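Local coordinates for diol-dehydratase (Roseburia inulinivorans, PDB 5I2A), which probably works as a glycyl radical lyase that dehydrates 1,2-propanediol without the help of vitamin B12, at residues L587-T598 with A708-H716; S485-M493 with L565-F573. All coordinates share one frame; numbering follows the deposited sequence.

Contact 1: L587-T598 with A708-H716; sequences LEMNYGKGLDAT and ATPDGRLAH
H716 and D596 meet almost in one plane, carboxylate and imidazole turned only 14° apart: ND1 of H716 donates to the syn lone pair of D596 OD2 at 2.5 Å, a short His-carboxylate hydrogen bond. D596 is also the N-cap of helix 597-613, its OD1 accepting from T599 N, so one aspartate serves helix and loop. Over one face of the imidazole lies T598 CB, 3.8 Å from the ring centroid, a CH-pi contact. At the start of the loop between the two helices, N590 ends helix 580-588 as the C-prime residue of a Schellman motif, a place that needs positive phi, which asparagine tolerates better than most residues with a side chain. With CG anti to the backbone N (chi1 -162°), its amide reaches both ways: OD1 accepts from A715 N at 2.8 Å, nearly straight, while ND2 donates to G594 O. Y591 extends its ring past A708 CB and L714 CD2, and its OH donates to T709 O at 2.8 Å from above the carbonyl plane; G712 N, closing the type I turn, reaches that oxygen from the opposite face. L587 CD1 packs crosswise on P710 CG. Helix 637-651 stacks H647 on Y591, helix 459-467 brings F466 against L587 and P710, and S564 of helix 558-574 touches T709 and P710.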
loop_
_atom_site.group_PDB
_atom_site.type_symbol
_atom_site.label_atom_id
_atom_site.label_comp_id
_atom_site.label_asym_id
_atom_site.label_seq_id
_atom_site.Cartn_x
_atom_site.Cartn_y
_atom_site.Cartn_z
ATOM N N LEU A 587 -9.577 -29.354 39.339
ATOM C CA LEU A 587 -8.786 -28.352 38.629
ATOM C C LEU A 587 -9.250 -26.938 38.976
ATOM O O LEU A 587 -8.431 -26.061 39.265
ATOM C CB LEU A 587 -8.854 -28.585 37.109
ATOM C CG LEU A 587 -8.218 -29.898 36.625
ATOM C CD1 LEU A 587 -8.496 -30.118 35.145
ATOM C CD2 LEU A 587 -6.710 -29.932 36.877
ATOM N N GLU A 588 -10.563 -26.722 38.969
ATOM C CA GLU A 588 -11.112 -25.421 39.311
ATOM C C GLU A 588 -10.667 -24.976 40.699
ATOM O O GLU A 588 -10.394 -23.801 40.914
ATOM C CB GLU A 588 -12.641 -25.447 39.239
ATOM C CG GLU A 588 -13.195 -25.585 37.830
ATOM C CD GLU A 588 -14.702 -25.821 37.812
ATOM O OE1 GLU A 588 -15.271 -26.115 38.883
ATOM O OE2 GLU A 588 -15.312 -25.704 36.730
ATOM N N MET A 589 -10.575 -25.930 41.623
ATOM C CA MET A 589 -10.215 -25.655 43.013
ATOM C C MET A 589 -8.718 -25.844 43.320
ATOM O O MET A 589 -8.323 -25.948 44.492
ATOM C CB MET A 589 -11.046 -26.549 43.945
ATOM C CG MET A 589 -12.541 -26.304 43.878
ATOM S SD MET A 589 -12.924 -24.621 44.374
ATOM C CE MET A 589 -12.041 -24.492 45.910
ATOM N N ASN A 590 -7.890 -25.881 42.276
ATOM C CA ASN A 590 -6.440 -26.014 42.441
ATOM C C ASN A 590 -6.063 -27.199 43.337
ATOM O O ASN A 590 -5.176 -27.095 44.176
ATOM C CB ASN A 590 -5.845 -24.725 43.010
ATOM C CG ASN A 590 -4.342 -24.634 42.811
ATOM O OD1 ASN A 590 -3.794 -25.229 41.884
ATOM N ND2 ASN A 590 -3.667 -23.884 43.684
ATOM N N TYR A 591 -6.767 -28.311 43.146
ATOM C CA TYR A 591 -6.510 -29.541 43.879
ATOM C C TYR A 591 -6.649 -29.356 45.407
ATOM O O TYR A 591 -6.063 -30.100 46.183
ATOM C CB TYR A 591 -5.116 -30.066 43.542
ATOM C CG TYR A 591 -4.938 -30.576 42.121
ATOM C CD1 TYR A 591 -5.514 -31.770 41.713
ATOM C CD2 TYR A 591 -4.162 -29.886 41.204
ATOM C CE1 TYR A 591 -5.343 -32.251 40.428
ATOM C CE2 TYR A 591 -3.973 -30.367 39.907
ATOM C CZ TYR A 591 -4.568 -31.549 39.527
ATOM O OH TYR A 591 -4.395 -32.043 38.250
ATOM N N GLY A 592 -7.416 -28.356 45.821
ATOM C CA GLY A 592 -7.572 -28.042 47.230
ATOM C C GLY A 592 -6.367 -27.355 47.854
ATOM O O GLY A 592 -6.267 -27.278 49.067
ATOM N N LYS A 593 -5.459 -26.832 47.035
ATOM C CA LYS A 593 -4.242 -26.218 47.564
ATOM C C LYS A 593 -4.381 -24.720 47.830
ATOM O O LYS A 593 -3.420 -24.070 48.230
ATOM C CB LYS A 593 -3.070 -26.455 46.607
ATOM C CG LYS A 593 -2.818 -27.918 46.280
ATOM C CD LYS A 593 -2.137 -28.635 47.431
ATOM C CE LYS A 593 -1.938 -30.113 47.115
ATOM N NZ LYS A 593 -1.051 -30.782 48.111
ATOM N N GLY A 594 -5.565 -24.163 47.607
ATOM C CA GLY A 594 -5.763 -22.742 47.834
ATOM C C GLY A 594 -5.948 -21.944 46.555
ATOM O O GLY A 594 -5.370 -22.267 45.518
ATOM N N LEU A 595 -6.765 -20.901 46.624
ATOM C CA LEU A 595 -6.995 -20.048 45.467
ATOM C C LEU A 595 -6.209 -18.770 45.657
ATOM O O LEU A 595 -6.039 -18.319 46.785
ATOM C CB LEU A 595 -8.483 -19.765 45.289
ATOM C CG LEU A 595 -9.390 -20.996 45.266
ATOM C CD1 LEU A 595 -10.845 -20.566 45.146
ATOM C CD2 LEU A 595 -9.026 -21.960 44.134
ATOM N N ASP A 596 -5.715 -18.191 44.569
ATOM C CA ASP A 596 -4.756 -17.098 44.676
ATOM C C ASP A 596 -5.328 -15.761 44.222
ATOM O O ASP A 596 -6.504 -15.658 43.907
ATOM C CB ASP A 596 -3.482 -17.426 43.873
ATOM C CG ASP A 596 -3.754 -17.631 42.370
ATOM O OD1 ASP A 596 -4.878 -17.367 41.899
ATOM O OD2 ASP A 596 -2.831 -18.062 41.656
ATOM N N ALA A 597 -4.466 -14.753 44.162
ATOM C CA ALA A 597 -4.862 -13.407 43.778
ATOM C C ALA A 597 -5.441 -13.365 42.364
ATOM O O ALA A 597 -6.401 -12.630 42.098
ATOM C CB ALA A 597 -3.681 -12.466 43.888
ATOM N N THR A 598 -4.866 -14.156 41.461
ATOM C CA THR A 598 -5.343 -14.182 40.079
ATOM C C THR A 598 -6.773 -14.716 40.044
ATOM O O THR A 598 -7.643 -14.140 39.403
ATOM C CB THR A 598 -4.425 -15.040 39.166
ATOM O OG1 THR A 598 -3.113 -14.471 39.154
ATOM C CG2 THR A 598 -4.954 -15.062 37.735
ATOM N N ALA A 708 -4.904 -24.680 36.856
ATOM C CA ALA A 708 -4.326 -25.988 37.153
ATOM C C ALA A 708 -4.591 -26.973 36.017
ATOM O O ALA A 708 -5.643 -26.927 35.383
ATOM C CB ALA A 708 -4.887 -26.527 38.451
ATOM N N THR A 709 -3.648 -27.875 35.770
ATOM C CA THR A 709 -3.811 -28.840 34.684
ATOM C C THR A 709 -3.724 -30.285 35.194
ATOM O O THR A 709 -3.167 -30.530 36.259
ATOM C CB THR A 709 -2.769 -28.585 33.571
ATOM O OG1 THR A 709 -1.485 -28.351 34.157
ATOM C CG2 THR A 709 -3.176 -27.347 32.775
ATOM N N PRO A 710 -4.305 -31.238 34.445
ATOM C CA PRO A 710 -4.400 -32.637 34.875
ATOM C C PRO A 710 -3.062 -33.360 35.009
ATOM O O PRO A 710 -3.064 -34.493 35.486
ATOM C CB PRO A 710 -5.228 -33.296 33.762
ATOM C CG PRO A 710 -5.954 -32.214 33.110
ATOM C CD PRO A 710 -5.092 -30.997 33.221
ATOM N N ASP A 711 -1.963 -32.736 34.585
ATOM C CA ASP A 711 -0.634 -33.306 34.797
ATOM C C ASP A 711 -0.233 -33.168 36.262
ATOM O O ASP A 711 0.732 -33.788 36.703
ATOM C CB ASP A 711 0.414 -32.643 33.875
ATOM C CG ASP A 711 0.540 -31.134 34.093
ATOM O OD1 ASP A 711 -0.411 -30.516 34.614
ATOM O OD2 ASP A 711 1.589 -30.565 33.727
ATOM N N GLY A 712 -0.980 -32.362 37.015
ATOM C CA GLY A 712 -0.697 -32.157 38.436
ATOM C C GLY A 712 -0.100 -30.795 38.748
ATOM O O GLY A 712 0.140 -30.431 39.908
ATOM N N ARG A 713 0.144 -30.035 37.691
ATOM C CA ARG A 713 0.663 -28.691 37.805
ATOM C C ARG A 713 -0.374 -27.791 38.491
ATOM O O ARG A 713 -1.543 -27.824 38.143
ATOM C CB ARG A 713 1.017 -28.174 36.407
ATOM C CG ARG A 713 1.549 -26.775 36.350
ATOM C CD ARG A 713 1.708 -26.244 34.906
ATOM N NE ARG A 713 1.335 -24.842 34.953
ATOM C CZ ARG A 713 0.077 -24.423 34.903
ATOM N NH1 ARG A 713 -0.911 -25.295 34.728
ATOM N NH2 ARG A 713 -0.191 -23.139 35.028
ATOM N N LEU A 714 0.053 -26.994 39.460
ATOM C CA LEU A 714 -0.872 -26.123 40.182
ATOM C C LEU A 714 -1.164 -24.852 39.392
ATOM O O LEU A 714 -0.384 -24.445 38.530
ATOM C CB LEU A 714 -0.314 -25.764 41.565
ATOM C CG LEU A 714 -0.026 -26.953 42.488
ATOM C CD1 LEU A 714 0.379 -26.489 43.892
ATOM C CD2 LEU A 714 -1.214 -27.902 42.543
ATOM N N ALA A 715 -2.296 -24.232 39.699
ATOM C CA ALA A 715 -2.755 -23.038 39.005
ATOM C C ALA A 715 -1.718 -21.909 38.973
ATOM O O ALA A 715 -1.084 -21.590 39.980
ATOM C CB ALA A 715 -4.043 -22.536 39.651
ATOM N N HIS A 716 -1.556 -21.335 37.786
ATOM C CA HIS A 716 -0.772 -20.124 37.543
ATOM C C HIS A 716 0.733 -20.295 37.742
ATOM O O HIS A 716 1.469 -19.319 37.720
ATOM C CB HIS A 716 -1.325 -18.980 38.401
ATOM C CG HIS A 716 -2.810 -18.830 38.271
ATOM N ND1 HIS A 716 -3.647 -18.676 39.354
ATOM C CD2 HIS A 716 -3.612 -18.876 37.178
ATOM C CE1 HIS A 716 -4.900 -18.614 38.933
ATOM N NE2 HIS A 716 -4.906 -18.737 37.616
HETATM O O HOH W 1 -7.371 -23.718 38.233
HETATM O O HOH W 2 -1.428 -22.160 42.688
#

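Contact 2: S485-M493 with L565-F573; sequences SFQSFDEFM and LYTIKKLVF
F489 fits as a knob into the hole formed by L565, I568, K569 and F573; packing carries this contact, and no hydrogen bond crosses it. CG of F489 stands anti to its backbone N (chi1 175°), which lays the ring against the opposing helix: K569 CB sits over one face, 3.7 Å from the ring centroid, in a CH-pi contact, while I568 CG2 lies at the edge. Lysine suits this border position, since its aliphatic stem covers the ring and NZ goes on to a salt bridge with E662. Cutting F489 back to an alanine is likely to leave the hole unfilled and the stem of K569 without the ring it covers. The second aromatic contact is with backbone: F573 lays one ring face on the start of helix 489-521, with F489 N 3.7 Å from its CG, beside the N-cap S488, whose OG accepts from E491 N. Further apolar contacts complete the layer, F492 CZ meeting I568 CD1 at 3.4 Å and M493 SD meeting L565 CD1 at 3.5 Å. The axes of the short segments 489-493 and 565-573 approach to 10.3 Å and run roughly antiparallel (152°). F466 of helix 459-467 meets F492 edge-to-face, M580 of helix 580-588 touches F492 and F573, and helix 661-678 packs on M493.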
loop_
_atom_site.group_PDB
_atom_site.type_symbol
_atom_site.label_atom_id
_atom_site.label_comp_id
_atom_site.label_asym_id
_atom_site.label_seq_id
_atom_site.Cartn_x
_atom_site.Cartn_y
_atom_site.Cartn_z
ATOM N N SER A 485 -19.874 -35.215 28.920
ATOM C CA SER A 485 -20.631 -36.000 27.949
ATOM C C SER A 485 -19.737 -36.869 27.058
ATOM O O SER A 485 -20.227 -37.754 26.366
ATOM C CB SER A 485 -21.488 -35.085 27.071
ATOM O OG SER A 485 -20.697 -34.391 26.115
ATOM N N PHE A 486 -18.429 -36.621 27.059
ATOM C CA PHE A 486 -17.525 -37.406 26.212
ATOM C C PHE A 486 -17.499 -38.861 26.656
ATOM O O PHE A 486 -17.344 -39.143 27.839
ATOM C CB PHE A 486 -16.112 -36.821 26.237
ATOM C CG PHE A 486 -16.011 -35.456 25.610
ATOM C CD1 PHE A 486 -16.733 -35.148 24.466
ATOM C CD2 PHE A 486 -15.205 -34.485 26.164
ATOM C CE1 PHE A 486 -16.652 -33.892 23.887
ATOM C CE2 PHE A 486 -15.125 -33.220 25.588
ATOM C CZ PHE A 486 -15.857 -32.930 24.448
ATOM N N GLN A 487 -17.641 -39.779 25.706
ATOM C CA GLN A 487 -17.777 -41.199 26.033
ATOM C C GLN A 487 -16.467 -41.965 25.936
ATOM O O GLN A 487 -16.382 -43.107 26.377
ATOM C CB GLN A 487 -18.810 -41.862 25.115
ATOM C CG GLN A 487 -20.200 -41.245 25.178
ATOM C CD GLN A 487 -20.924 -41.537 26.480
ATOM O OE1 GLN A 487 -20.993 -42.684 26.920
ATOM N NE2 GLN A 487 -21.468 -40.497 27.102
ATOM N N SER A 488 -15.452 -41.354 25.343
ATOM C CA SER A 488 -14.168 -42.030 25.175
ATOM C C SER A 488 -13.027 -41.034 25.190
ATOM O O SER A 488 -13.246 -39.834 25.004
ATOM C CB SER A 488 -14.134 -42.810 23.870
ATOM O OG SER A 488 -14.183 -41.918 22.768
ATOM N N PHE A 489 -11.809 -41.529 25.385
ATOM C CA PHE A 489 -10.648 -40.650 25.348
ATOM C C PHE A 489 -10.493 -40.034 23.961
ATOM O O PHE A 489 -10.166 -38.867 23.844
ATOM C CB PHE A 489 -9.377 -41.388 25.736
ATOM C CG PHE A 489 -8.148 -40.553 25.600
ATOM C CD1 PHE A 489 -7.943 -39.463 26.436
ATOM C CD2 PHE A 489 -7.207 -40.841 24.626
ATOM C CE1 PHE A 489 -6.818 -38.686 26.315
ATOM C CE2 PHE A 489 -6.071 -40.065 24.491
ATOM C CZ PHE A 489 -5.875 -38.984 25.336
ATOM N N ASP A 490 -10.749 -40.818 22.916
ATOM C CA ASP A 490 -10.695 -40.300 21.555
ATOM C C ASP A 490 -11.603 -39.078 21.354
ATOM O O ASP A 490 -11.258 -38.180 20.603
ATOM C CB ASP A 490 -11.066 -41.382 20.541
ATOM C CG ASP A 490 -9.997 -42.443 20.409
ATOM O OD1 ASP A 490 -8.894 -42.240 20.943
ATOM O OD2 ASP A 490 -10.257 -43.477 19.766
ATOM N N GLU A 491 -12.757 -39.053 22.018
ATOM C CA GLU A 491 -13.678 -37.919 21.898
ATOM C C GLU A 491 -13.126 -36.667 22.572
ATOM O O GLU A 491 -13.287 -35.554 22.068
ATOM C CB GLU A 491 -15.044 -38.252 22.496
ATOM C CG GLU A 491 -15.983 -38.995 21.553
ATOM C CD GLU A 491 -17.323 -39.305 22.201
ATOM O OE1 GLU A 491 -17.827 -40.425 21.998
ATOM O OE2 GLU A 491 -17.864 -38.435 22.914
ATOM N N PHE A 492 -12.497 -36.854 23.724
ATOM C CA PHE A 492 -11.820 -35.755 24.396
ATOM C C PHE A 492 -10.694 -35.233 23.503
ATOM O O PHE A 492 -10.578 -34.037 23.308
ATOM C CB PHE A 492 -11.277 -36.198 25.756
ATOM C CG PHE A 492 -10.704 -35.071 26.587
ATOM C CD1 PHE A 492 -9.438 -34.564 26.323
ATOM C CD2 PHE A 492 -11.418 -34.545 27.647
ATOM C CE1 PHE A 492 -8.908 -33.531 27.077
ATOM C CE2 PHE A 492 -10.894 -33.522 28.419
ATOM C CZ PHE A 492 -9.635 -33.010 28.127
ATOM N N MET A 493 -9.872 -36.140 22.972
ATOM C CA MET A 493 -8.738 -35.767 22.117
ATOM C C MET A 493 -9.184 -34.956 20.922
ATOM O O MET A 493 -8.548 -33.970 20.563
ATOM C CB MET A 493 -7.986 -37.005 21.614
ATOM C CG MET A 493 -6.780 -37.383 22.431
ATOM S SD MET A 493 -5.473 -36.146 22.403
ATOM C CE MET A 493 -4.190 -36.959 21.479
ATOM N N LEU A 565 -3.096 -35.273 29.143
ATOM C CA LEU A 565 -3.868 -36.217 28.352
ATOM C C LEU A 565 -3.691 -37.642 28.879
ATOM O O LEU A 565 -4.636 -38.427 28.879
ATOM C CB LEU A 565 -3.470 -36.151 26.879
ATOM C CG LEU A 565 -3.791 -34.853 26.135
ATOM C CD1 LEU A 565 -3.202 -34.915 24.752
ATOM C CD2 LEU A 565 -5.301 -34.621 26.060
ATOM N N TYR A 566 -2.484 -37.975 29.322
ATOM C CA TYR A 566 -2.245 -39.288 29.903
ATOM C C TYR A 566 -3.077 -39.496 31.185
ATOM O O TYR A 566 -3.704 -40.526 31.354
ATOM C CB TYR A 566 -0.758 -39.491 30.192
ATOM C CG TYR A 566 -0.443 -40.892 30.660
ATOM C CD1 TYR A 566 -0.370 -41.947 29.756
ATOM C CD2 TYR A 566 -0.241 -41.165 32.005
ATOM C CE1 TYR A 566 -0.091 -43.236 30.179
ATOM C CE2 TYR A 566 0.039 -42.450 32.437
ATOM C CZ TYR A 566 0.112 -43.478 31.520
ATOM O OH TYR A 566 0.379 -44.749 31.944
ATOM N N THR A 567 -3.067 -38.515 32.078
ATOM C CA THR A 567 -3.933 -38.537 33.254
ATOM C C THR A 567 -5.392 -38.848 32.891
ATOM O O THR A 567 -6.030 -39.730 33.477
ATOM C CB THR A 567 -3.893 -37.207 33.987
ATOM O OG1 THR A 567 -2.646 -37.081 34.674
ATOM C CG2 THR A 567 -5.057 -37.091 34.987
ATOM N N ILE A 568 -5.900 -38.125 31.902
ATOM C CA ILE A 568 -7.292 -38.247 31.493
ATOM C C ILE A 568 -7.572 -39.621 30.913
ATOM O O ILE A 568 -8.557 -40.262 31.271
ATOM C CB ILE A 568 -7.660 -37.164 30.474
ATOM C CG1 ILE A 568 -7.588 -35.790 31.148
ATOM C CG2 ILE A 568 -9.053 -37.410 29.892
ATOM C CD1 ILE A 568 -7.429 -34.650 30.181
ATOM N N LYS A 569 -6.679 -40.076 30.039
ATOM C CA LYS A 569 -6.820 -41.378 29.412
ATOM C C LYS A 569 -6.800 -42.509 30.444
ATOM O O LYS A 569 -7.666 -43.380 30.413
ATOM C CB LYS A 569 -5.723 -41.593 28.374
ATOM C CG LYS A 569 -5.888 -42.847 27.550
ATOM C CD LYS A 569 -4.612 -43.163 26.784
ATOM C CE LYS A 569 -4.873 -44.148 25.649
ATOM N NZ LYS A 569 -3.630 -44.824 25.208
ATOM N N LYS A 570 -5.837 -42.476 31.363
ATOM C CA LYS A 570 -5.667 -43.537 32.363
ATOM C C LYS A 570 -6.653 -43.500 33.521
ATOM O O LYS A 570 -7.366 -44.467 33.755
ATOM C CB LYS A 570 -4.264 -43.500 32.949
ATOM C CG LYS A 570 -3.212 -44.065 32.048
ATOM C CD LYS A 570 -3.522 -45.485 31.658
ATOM C CE LYS A 570 -2.474 -45.999 30.702
ATOM N NZ LYS A 570 -2.842 -47.317 30.120
ATOM N N LEU A 571 -6.704 -42.388 34.240
ATOM C CA LEU A 571 -7.482 -42.324 35.471
ATOM C C LEU A 571 -8.974 -42.077 35.263
ATOM O O LEU A 571 -9.776 -42.477 36.093
ATOM C CB LEU A 571 -6.919 -41.248 36.397
ATOM C CG LEU A 571 -5.452 -41.426 36.762
ATOM C CD1 LEU A 571 -5.052 -40.427 37.827
ATOM C CD2 LEU A 571 -5.212 -42.852 37.229
ATOM N N VAL A 572 -9.358 -41.427 34.169
ATOM C CA VAL A 572 -10.774 -41.153 33.960
ATOM C C VAL A 572 -11.455 -42.207 33.072
ATOM O O VAL A 572 -12.457 -42.786 33.477
ATOM C CB VAL A 572 -10.998 -39.746 33.363
ATOM C CG1 VAL A 572 -12.467 -39.531 33.030
ATOM C CG2 VAL A 572 -10.524 -38.673 34.333
ATOM N N PHE A 573 -10.907 -42.480 31.888
ATOM C CA PHE A 573 -11.586 -43.355 30.921
ATOM C C PHE A 573 -11.289 -44.868 31.058
ATOM O O PHE A 573 -12.209 -45.677 31.018
ATOM C CB PHE A 573 -11.253 -42.894 29.508
ATOM C CG PHE A 573 -11.959 -41.632 29.122
ATOM C CD1 PHE A 573 -13.315 -41.643 28.857
ATOM C CD2 PHE A 573 -11.280 -40.429 29.057
ATOM C CE1 PHE A 573 -13.975 -40.484 28.521
ATOM C CE2 PHE A 573 -11.943 -39.261 28.714
ATOM C CZ PHE A 573 -13.291 -39.296 28.445
#

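How the contacts relate
From the N terminus, the chain first enters contact 2 at 485-493, where helix 489-521 begins, and closes a loop of 71 intervening residues, with strand 548-556 among them, when helix 558-574 brings in 565-573. Helix 580-588 follows directly and leads into 587-598, opening contact 1; this second loop, of 109 mostly helical residues, closes at 708-716 in the loop after helix 699-703. The two contacts are therefore in series, neither nesting nor crossing. In space their centres lie about 20 Å apart, and helix 558-574 joins them: T567 OG1 probably hydrogen-bonds P710 O, and I568 CD1 packs on P710 CG.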